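Local structure of genome polyprotein (6QWT) at residues A231-F237 against Y359-A364; D238-S243 against K290-S295; K34-V38 against V167-T172. The protein is the 3Dpol part of a picornaviral polyprotein, an RNA-dependent RNA polymerase that copies the viral RNA genome. Residues are numbered along the deposited sequence.

Overall arrangement
From the N terminus, contact 3 closes first: strand 34-36 and the residues after it meet the end of helix 164-168, bringing together pieces of the fingers 129 residues apart. It is complete before the other two begin. Contact 1 then opens on strand 230-235 of the palm and closes on strand 360-362. Contact 2 lies wholly within that long loop, starting on the short helix that directly follows the first strand and ending in the loop between strand 285-290 and helix 298-316. Contacts 1 and 2 touch, Tyr359 packing on Thr240, Ile241 and Pro242; contact 3 stands apart, its centre about 20 and 23 Å from theirs.

Contact 1 (A231-F237 against Y359-A364); sequences ALDYSNF and YKVTPA
Residues 231-235 and 360-362 run as neighbouring antiparallel strands, their short axes approaching to 4.7 Å with N-to-C directions 142° apart. All these residues have beta backbone angles; Asn236 (phi 60°, psi 42°) then adopts a left-handed conformation and turns the chain into the helix begun by Phe237. Asp233 and Thr362 form a hydrogen-bonded pair: Asp233 N gives to Thr362 O and Thr362 N to Asp233 O, both at 2.8 Å. Tyr234 and Val361 follow as a non-hydrogen-bonded pair, CA atoms 4.6 Å apart. Farther along, Lys360 O accepts from Ser235 N (3.1 Å) and Ser235 OG (2.9 Å), the p rotamer bringing that hydroxyl to the carbonyl.

This is the edge of the palm sheet of a viral RNA polymerase, where motif A, whose first aspartate is Asp233, pairs with the strand of motif D. On the face with Asp233 and Thr362, the Asp233 carboxylate lies close to that of Asp335, second aspartate of the motif C YGDD; in relatives, the Asp233 and Asp334 counterparts bind catalytic metals.

Aromatic contacts fill the face bearing Tyr234 and Val361, under helix 298-316. Val361 CG2 makes a CH-pi contact 4.3 Å from the Tyr234 ring centroid. Tyr234 (m) turns its edge to the face of Tyr359 (m), centroids 5.3 Å apart, and Phe237 CE1 reaches Tyr359 CE1 at 3.6 Å. Tyr234 OH bonds to Tyr353, Tyr359 OH to Ser311.

Contact 2 (D238-S243 against K290-S295); sequences DSTIPS and KGGNPS
Asp238 gives up the most surface here, and it meets the loop through both backbone and side chain. It sits in the last turn of the short helix 237-240, and its carbonyl O accepts a hydrogen bond from Asn293 N at 3.1 Å. Its carboxylate, in the m rotamer, extends along the loop until OD2 lies 3.2 Å from Ser295 CB.

Gly292 comes next. The two segments pass in opposite directions, with the CA atoms of Ser239 and Gly292 4.4 Å apart and those of Ser243 and Gly291 4.6 Å apart. Gly292 N donates to Ile241 O at 2.7 Å, while Gly292 CA presses to 3.2 Å from Asp238 O. A side chain could not fit: its CB would fall 2.4 Å from Asp238 O. The backbone agrees, with phi 68° and psi -174° at Gly292, and phi 94° and psi 167° at Gly291, where a CB would jam against the preceding carbonyl.

Ser243 begins the next helix, after Ile241 and Pro242 have left helical geometry for extended angles. Its OG packs 3.3 Å from Gly291 N without a hydrogen bond, and its own N bonds to Asp62, which together with Asp64 also forms salt bridges to Lys290.

The chain's N terminus joins here, Ser1 bonding to the Ser239 backbone and Glu2 to that of Lys290, consistent with the activation mechanism shared by picornaviral polymerases. By analogy with related polymerases, whose Asp238 counterpart senses the ribose 2'-hydroxyl, this is where the end of motif A meets the glycine-rich loop of motif B beside the nucleotide site.

Contact 3 (K34-V38 against V167-T172); sequences KEPAV and VAAAKT
An alanine, not a glycine, takes the positive-phi position that ends the helix: Ala170, at phi 60° and psi 29°, closes a Schellman motif, with Ala170 N bonded to Val167 O at 3.0 Å. Lys171 follows as the centre of an inverse gamma turn, so the chain bends sharply and presents Thr172 to residues 37 and 38. The facing segment stays extended from Lys34 to Val38; CA atoms come to 5.7 Å for Ala37 and Val167 and 5.6 Å for Val38 and Ala170.

Two valines bury most of the surface, both with chi1 near t. Val38 points into the bend: its CG2 lies 3.3 Å from Val167 O and 4.0 Å from Val167 CG1. Val167 CG2 in turn packs 3.7 Å from Pro36 O and 4.1 Å from Glu35 CB.

The site belongs to the fingers, where strand 34-36 pairs with strand 161-163 and the segment ending in Lys171 and Thr172 probably forms part of motif F. Val50 of helix 50-54 packs on Val38, Ala170 and Thr172.

Thr172 (chi1 87°) sets CG2 3.7 Å from Ala37 CB, and its OG1 makes a weak 3.5 Å hydrogen bond to Val38 O. Arg45 forms a salt bridge with Glu35 and also bonds to Pro36 O.

Contact 1 (A231-F237 against Y359-A364)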
loop_
_atom_site.group_PDB
_atom_site.type_symbol
_atom_site.label_atom_id
_atom_site.label_comp_id
_atom_site.label_asym_id
_atom_site.label_seq_id
_atom_site.Cartn_x
_atom_site.Cartn_y
_atom_site.Cartn_z
ATOM N N ALA A 231 -3.286 -14.297 9.643
ATOM C CA ALA A 231 -3.474 -13.210 8.696
ATOM C C ALA A 231 -4.763 -12.475 9.031
ATOM O O ALA A 231 -5.768 -13.100 9.385
ATOM C CB ALA A 231 -3.529 -13.723 7.254
ATOM N N LEU A 232 -4.728 -11.151 8.935
ATOM C CA LEU A 232 -5.943 -10.367 9.085
ATOM C C LEU A 232 -5.835 -9.115 8.233
ATOM O O LEU A 232 -4.750 -8.721 7.797
ATOM C CB LEU A 232 -6.224 -10.004 10.548
ATOM C CG LEU A 232 -5.187 -9.226 11.354
ATOM C CD1 LEU A 232 -5.251 -7.735 11.058
ATOM C CD2 LEU A 232 -5.401 -9.489 12.839
ATOM N N ASP A 233 -6.986 -8.501 7.992
ATOM C CA ASP A 233 -7.079 -7.302 7.181
ATOM C C ASP A 233 -7.929 -6.275 7.909
ATOM O O ASP A 233 -8.796 -6.621 8.717
ATOM C CB ASP A 233 -7.676 -7.610 5.797
ATOM C CG ASP A 233 -7.497 -6.468 4.815
ATOM O OD1 ASP A 233 -8.517 -5.930 4.330
ATOM O OD2 ASP A 233 -6.335 -6.107 4.528
ATOM N N TYR A 234 -7.667 -5.007 7.630
ATOM C CA TYR A 234 -8.464 -3.917 8.166
ATOM C C TYR A 234 -9.478 -3.466 7.126
ATOM O O TYR A 234 -9.186 -3.440 5.926
ATOM C CB TYR A 234 -7.585 -2.731 8.565
ATOM C CG TYR A 234 -6.625 -2.982 9.707
ATOM C CD1 TYR A 234 -5.465 -3.726 9.519
ATOM C CD2 TYR A 234 -6.864 -2.451 10.967
ATOM C CE1 TYR A 234 -4.582 -3.947 10.559
ATOM C CE2 TYR A 234 -5.986 -2.664 12.013
ATOM C CZ TYR A 234 -4.847 -3.411 11.805
ATOM O OH TYR A 234 -3.973 -3.621 12.847
ATOM N N SER A 235 -10.670 -3.114 7.589
ATOM C CA SER A 235 -11.636 -2.395 6.770
ATOM C C SER A 235 -11.532 -0.914 7.096
ATOM O O SER A 235 -11.590 -0.527 8.270
ATOM C CB SER A 235 -13.057 -2.907 7.010
ATOM O OG SER A 235 -13.251 -3.272 8.365
ATOM N N ASN A 236 -11.350 -0.091 6.061
ATOM C CA ASN A 236 -11.237 1.364 6.213
ATOM C C ASN A 236 -10.050 1.746 7.098
ATOM O O ASN A 236 -10.143 2.641 7.942
ATOM C CB ASN A 236 -12.538 1.967 6.754
ATOM C CG ASN A 236 -13.769 1.259 6.225
ATOM O OD1 ASN A 236 -14.108 1.372 5.046
ATOM N ND2 ASN A 236 -14.449 0.523 7.097
ATOM N N PHE A 237 -8.922 1.060 6.895
ATOM C CA PHE A 237 -7.707 1.360 7.648
ATOM C C PHE A 237 -7.276 2.809 7.459
ATOM O O PHE A 237 -6.862 3.473 8.416
ATOM C CB PHE A 237 -6.591 0.408 7.214
ATOM C CG PHE A 237 -5.366 0.451 8.087
ATOM C CD1 PHE A 237 -5.466 0.274 9.459
ATOM C CD2 PHE A 237 -4.113 0.651 7.530
ATOM C CE1 PHE A 237 -4.336 0.307 10.263
ATOM C CE2 PHE A 237 -2.980 0.683 8.325
ATOM C CZ PHE A 237 -3.091 0.512 9.694
ATOM N N TYR A 359 -10.527 0.777 14.881
ATOM C CA TYR A 359 -10.180 -0.272 13.932
ATOM C C TYR A 359 -11.249 -1.358 13.914
ATOM O O TYR A 359 -11.709 -1.812 14.967
ATOM C CB TYR A 359 -8.833 -0.893 14.291
ATOM C CG TYR A 359 -7.632 0.018 14.181
ATOM C CD1 TYR A 359 -7.431 0.815 13.061
ATOM C CD2 TYR A 359 -6.682 0.055 15.193
ATOM C CE1 TYR A 359 -6.315 1.636 12.962
ATOM C CE2 TYR A 359 -5.571 0.868 15.103
ATOM C CZ TYR A 359 -5.390 1.654 13.988
ATOM O OH TYR A 359 -4.275 2.457 13.914
ATOM N N LYS A 360 -11.639 -1.779 12.714
ATOM C CA LYS A 360 -12.504 -2.939 12.515
ATOM C C LYS A 360 -11.702 -3.955 11.714
ATOM O O LYS A 360 -11.384 -3.719 10.544
ATOM C CB LYS A 360 -13.797 -2.564 11.790
ATOM C CG LYS A 360 -14.694 -1.587 12.537
ATOM C CD LYS A 360 -15.875 -1.164 11.661
ATOM C CE LYS A 360 -16.746 -0.119 12.345
ATOM N NZ LYS A 360 -17.242 0.923 11.392
ATOM N N VAL A 361 -11.367 -5.078 12.335
ATOM C CA VAL A 361 -10.436 -6.033 11.752
ATOM C C VAL A 361 -11.182 -7.313 11.394
ATOM O O VAL A 361 -12.120 -7.717 12.090
ATOM C CB VAL A 361 -9.255 -6.298 12.707
ATOM C CG1 VAL A 361 -9.583 -7.386 13.707
ATOM C CG2 VAL A 361 -8.026 -6.639 11.919
ATOM N N THR A 362 -10.780 -7.931 10.276
ATOM C CA THR A 362 -11.474 -9.079 9.699
ATOM C C THR A 362 -10.480 -10.082 9.117
ATOM O O THR A 362 -9.300 -9.750 8.931
ATOM C CB THR A 362 -12.444 -8.632 8.597
ATOM O OG1 THR A 362 -11.723 -7.912 7.590
ATOM C CG2 THR A 362 -13.566 -7.758 9.157
ATOM N N PRO A 363 -10.912 -11.311 8.818
ATOM C CA PRO A 363 -10.036 -12.248 8.103
ATOM C C PRO A 363 -9.638 -11.718 6.733
ATOM O O PRO A 363 -10.295 -10.851 6.150
ATOM C CB PRO A 363 -10.892 -13.512 7.981
ATOM C CG PRO A 363 -11.826 -13.427 9.137
ATOM C CD PRO A 363 -12.139 -11.971 9.304
ATOM N N ALA A 364 -8.543 -12.270 6.212
ATOM C CA ALA A 364 -7.929 -11.776 4.987
ATOM C C ALA A 364 -8.527 -12.367 3.715
ATOM O O ALA A 364 -8.169 -11.915 2.620
ATOM C CB ALA A 364 -6.421 -12.055 5.008
#

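Contact 2 (D238-S243 against K290-S295)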
loop_
_atom_site.group_PDB
_atom_site.type_symbol
_atom_site.label_atom_id
_atom_site.label_comp_id
_atom_site.label_asym_id
_atom_site.label_seq_id
_atom_site.Cartn_x
_atom_site.Cartn_y
_atom_site.Cartn_z
ATOM N N ASP A 238 -7.377 3.323 6.230
ATOM C CA ASP A 238 -6.919 4.673 5.925
ATOM C C ASP A 238 -7.779 5.755 6.565
ATOM O O ASP A 238 -7.363 6.918 6.585
ATOM C CB ASP A 238 -6.870 4.875 4.409
ATOM C CG ASP A 238 -6.002 3.842 3.717
ATOM O OD1 ASP A 238 -4.824 3.699 4.107
ATOM O OD2 ASP A 238 -6.500 3.169 2.789
ATOM N N SER A 239 -8.956 5.407 7.084
ATOM C CA SER A 239 -9.796 6.360 7.796
ATOM C C SER A 239 -9.760 6.178 9.307
ATOM O O SER A 239 -9.938 7.156 10.041
ATOM C CB SER A 239 -11.249 6.252 7.315
ATOM O OG SER A 239 -11.382 6.717 5.984
ATOM N N THR A 240 -9.514 4.962 9.788
ATOM C CA THR A 240 -9.646 4.651 11.204
ATOM C C THR A 240 -8.360 4.847 11.999
ATOM O O THR A 240 -8.397 4.755 13.231
ATOM C CB THR A 240 -10.131 3.210 11.378
ATOM O OG1 THR A 240 -9.292 2.331 10.619
ATOM C CG2 THR A 240 -11.567 3.073 10.893
ATOM N N ILE A 241 -7.233 5.104 11.342
ATOM C CA ILE A 241 -5.974 5.305 12.056
ATOM C C ILE A 241 -6.080 6.579 12.884
ATOM O O ILE A 241 -6.359 7.657 12.335
ATOM C CB ILE A 241 -4.780 5.375 11.095
ATOM C CG1 ILE A 241 -4.438 3.985 10.560
ATOM C CG2 ILE A 241 -3.575 5.975 11.801
ATOM C CD1 ILE A 241 -3.556 4.024 9.334
ATOM N N PRO A 242 -5.878 6.508 14.194
ATOM C CA PRO A 242 -6.002 7.706 15.026
ATOM C C PRO A 242 -4.775 8.600 14.941
ATOM O O PRO A 242 -3.649 8.140 14.731
ATOM C CB PRO A 242 -6.178 7.135 16.438
ATOM C CG PRO A 242 -5.517 5.814 16.390
ATOM C CD PRO A 242 -5.699 5.287 14.996
ATOM N N SER A 243 -5.021 9.901 15.113
ATOM C CA SER A 243 -3.948 10.889 15.064
ATOM C C SER A 243 -2.841 10.565 16.058
ATOM O O SER A 243 -1.656 10.771 15.769
ATOM C CB SER A 243 -4.509 12.283 15.350
ATOM O OG SER A 243 -5.076 12.853 14.188
ATOM N N LYS A 290 -8.822 15.033 9.848
ATOM C CA LYS A 290 -8.128 14.882 11.123
ATOM C C LYS A 290 -8.133 13.397 11.466
ATOM O O LYS A 290 -9.193 12.817 11.723
ATOM C CB LYS A 290 -8.798 15.713 12.214
ATOM C CG LYS A 290 -8.123 15.634 13.573
ATOM C CD LYS A 290 -8.784 16.586 14.562
ATOM C CE LYS A 290 -8.223 16.415 15.964
ATOM N NZ LYS A 290 -8.626 15.120 16.577
ATOM N N GLY A 291 -6.953 12.783 11.456
ATOM C CA GLY A 291 -6.837 11.345 11.566
ATOM C C GLY A 291 -6.761 10.673 10.203
ATOM O O GLY A 291 -7.019 11.273 9.158
ATOM N N GLY A 292 -6.391 9.390 10.219
ATOM C CA GLY A 292 -6.187 8.643 8.987
ATOM C C GLY A 292 -4.975 9.145 8.213
ATOM O O GLY A 292 -4.223 10.002 8.665
ATOM N N ASN A 293 -4.792 8.588 7.012
ATOM C CA ASN A 293 -3.697 8.970 6.110
ATOM C C ASN A 293 -4.215 8.753 4.698
ATOM O O ASN A 293 -4.880 7.734 4.452
ATOM C CB ASN A 293 -2.434 8.119 6.374
ATOM C CG ASN A 293 -1.182 8.586 5.586
ATOM O OD1 ASN A 293 -1.241 9.475 4.751
ATOM N ND2 ASN A 293 -0.043 7.971 5.877
ATOM N N PRO A 294 -3.996 9.699 3.776
ATOM C CA PRO A 294 -4.229 9.410 2.358
ATOM C C PRO A 294 -3.602 8.094 1.926
ATOM O O PRO A 294 -2.438 7.814 2.220
ATOM C CB PRO A 294 -3.566 10.594 1.654
ATOM C CG PRO A 294 -3.768 11.726 2.600
ATOM C CD PRO A 294 -3.706 11.135 3.986
ATOM N N SER A 295 -4.376 7.309 1.185
ATOM C CA SER A 295 -3.956 5.992 0.727
ATOM C C SER A 295 -3.246 6.083 -0.622
ATOM O O SER A 295 -3.838 6.544 -1.606
ATOM C CB SER A 295 -5.170 5.069 0.614
ATOM O OG SER A 295 -6.329 5.786 0.213
#

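Contact 3 (K34-V38 against V167-T172)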
loop_
_atom_site.group_PDB
_atom_site.type_symbol
_atom_site.label_atom_id
_atom_site.label_comp_id
_atom_site.label_asym_id
_atom_site.label_seq_id
_atom_site.Cartn_x
_atom_site.Cartn_y
_atom_site.Cartn_z
ATOM N N LYS A 34 -15.922 -10.047 -11.414
ATOM C CA LYS A 34 -15.416 -8.714 -11.128
ATOM C C LYS A 34 -15.736 -7.794 -12.295
ATOM O O LYS A 34 -15.791 -8.228 -13.449
ATOM C CB LYS A 34 -13.902 -8.717 -10.882
ATOM C CG LYS A 34 -13.479 -9.169 -9.494
ATOM C CD LYS A 34 -12.004 -9.544 -9.483
ATOM C CE LYS A 34 -11.349 -9.228 -8.150
ATOM N NZ LYS A 34 -9.892 -9.537 -8.179
ATOM N N GLU A 35 -15.935 -6.520 -11.982
ATOM C CA GLU A 35 -16.235 -5.488 -12.960
ATOM C C GLU A 35 -15.582 -4.192 -12.505
ATOM O O GLU A 35 -15.224 -4.053 -11.331
ATOM C CB GLU A 35 -17.750 -5.292 -13.124
ATOM C CG GLU A 35 -18.449 -6.418 -13.870
ATOM C CD GLU A 35 -19.949 -6.213 -13.956
ATOM O OE1 GLU A 35 -20.410 -5.078 -13.717
ATOM O OE2 GLU A 35 -20.668 -7.188 -14.259
ATOM N N PRO A 36 -15.395 -3.232 -13.415
ATOM C CA PRO A 36 -14.836 -1.936 -13.007
ATOM C C PRO A 36 -15.695 -1.263 -11.947
ATOM O O PRO A 36 -16.925 -1.314 -11.996
ATOM C CB PRO A 36 -14.819 -1.132 -14.312
ATOM C CG PRO A 36 -14.737 -2.170 -15.385
ATOM C CD PRO A 36 -15.550 -3.327 -14.877
ATOM N N ALA A 37 -15.028 -0.633 -10.981
ATOM C CA ALA A 37 -15.722 0.018 -9.879
ATOM C C ALA A 37 -16.644 1.120 -10.387
ATOM O O ALA A 37 -16.416 1.718 -11.443
ATOM C CB ALA A 37 -14.722 0.609 -8.886
ATOM N N VAL A 38 -17.695 1.384 -9.616
ATOM C CA VAL A 38 -18.621 2.465 -9.927
ATOM C C VAL A 38 -17.892 3.797 -9.787
ATOM O O VAL A 38 -17.369 4.129 -8.718
ATOM C CB VAL A 38 -19.855 2.406 -9.017
ATOM C CG1 VAL A 38 -20.733 3.635 -9.223
ATOM C CG2 VAL A 38 -20.639 1.134 -9.272
ATOM N N VAL A 167 -19.569 -3.635 -6.618
ATOM C CA VAL A 167 -20.108 -2.784 -7.673
ATOM C C VAL A 167 -21.560 -2.428 -7.375
ATOM O O VAL A 167 -21.951 -1.256 -7.413
ATOM C CB VAL A 167 -19.961 -3.473 -9.042
ATOM C CG1 VAL A 167 -20.762 -2.735 -10.105
ATOM C CG2 VAL A 167 -18.497 -3.560 -9.438
ATOM N N ALA A 168 -22.374 -3.439 -7.051
ATOM C CA ALA A 168 -23.791 -3.210 -6.787
ATOM C C ALA A 168 -24.007 -2.307 -5.578
ATOM O O ALA A 168 -25.014 -1.596 -5.511
ATOM C CB ALA A 168 -24.505 -4.546 -6.584
ATOM N N ALA A 169 -23.083 -2.319 -4.621
ATOM C CA ALA A 169 -23.175 -1.466 -3.444
ATOM C C ALA A 169 -22.456 -0.130 -3.613
ATOM O O ALA A 169 -22.477 0.684 -2.684
ATOM C CB ALA A 169 -22.619 -2.200 -2.216
ATOM N N ALA A 170 -21.825 0.108 -4.767
ATOM C CA ALA A 170 -21.069 1.334 -5.045
ATOM C C ALA A 170 -19.910 1.529 -4.070
ATOM O O ALA A 170 -19.502 2.661 -3.792
ATOM C CB ALA A 170 -21.977 2.569 -5.051
ATOM N N LYS A 171 -19.360 0.428 -3.554
ATOM C CA LYS A 171 -18.228 0.478 -2.625
ATOM C C LYS A 171 -16.936 0.544 -3.432
ATOM O O LYS A 171 -16.258 -0.457 -3.668
ATOM C CB LYS A 171 -18.233 -0.729 -1.697
ATOM C CG LYS A 171 -19.342 -0.760 -0.669
ATOM C CD LYS A 171 -19.269 -2.055 0.120
ATOM C CE LYS A 171 -20.413 -2.190 1.108
ATOM N NZ LYS A 171 -20.353 -3.500 1.820
ATOM N N THR A 172 -16.586 1.752 -3.855
ATOM C CA THR A 172 -15.352 1.984 -4.589
ATOM C C THR A 172 -14.390 2.785 -3.724
ATOM O O THR A 172 -14.803 3.688 -2.989
ATOM C CB THR A 172 -15.631 2.705 -5.907
ATOM O OG1 THR A 172 -15.642 4.121 -5.695
ATOM C CG2 THR A 172 -16.975 2.265 -6.446
#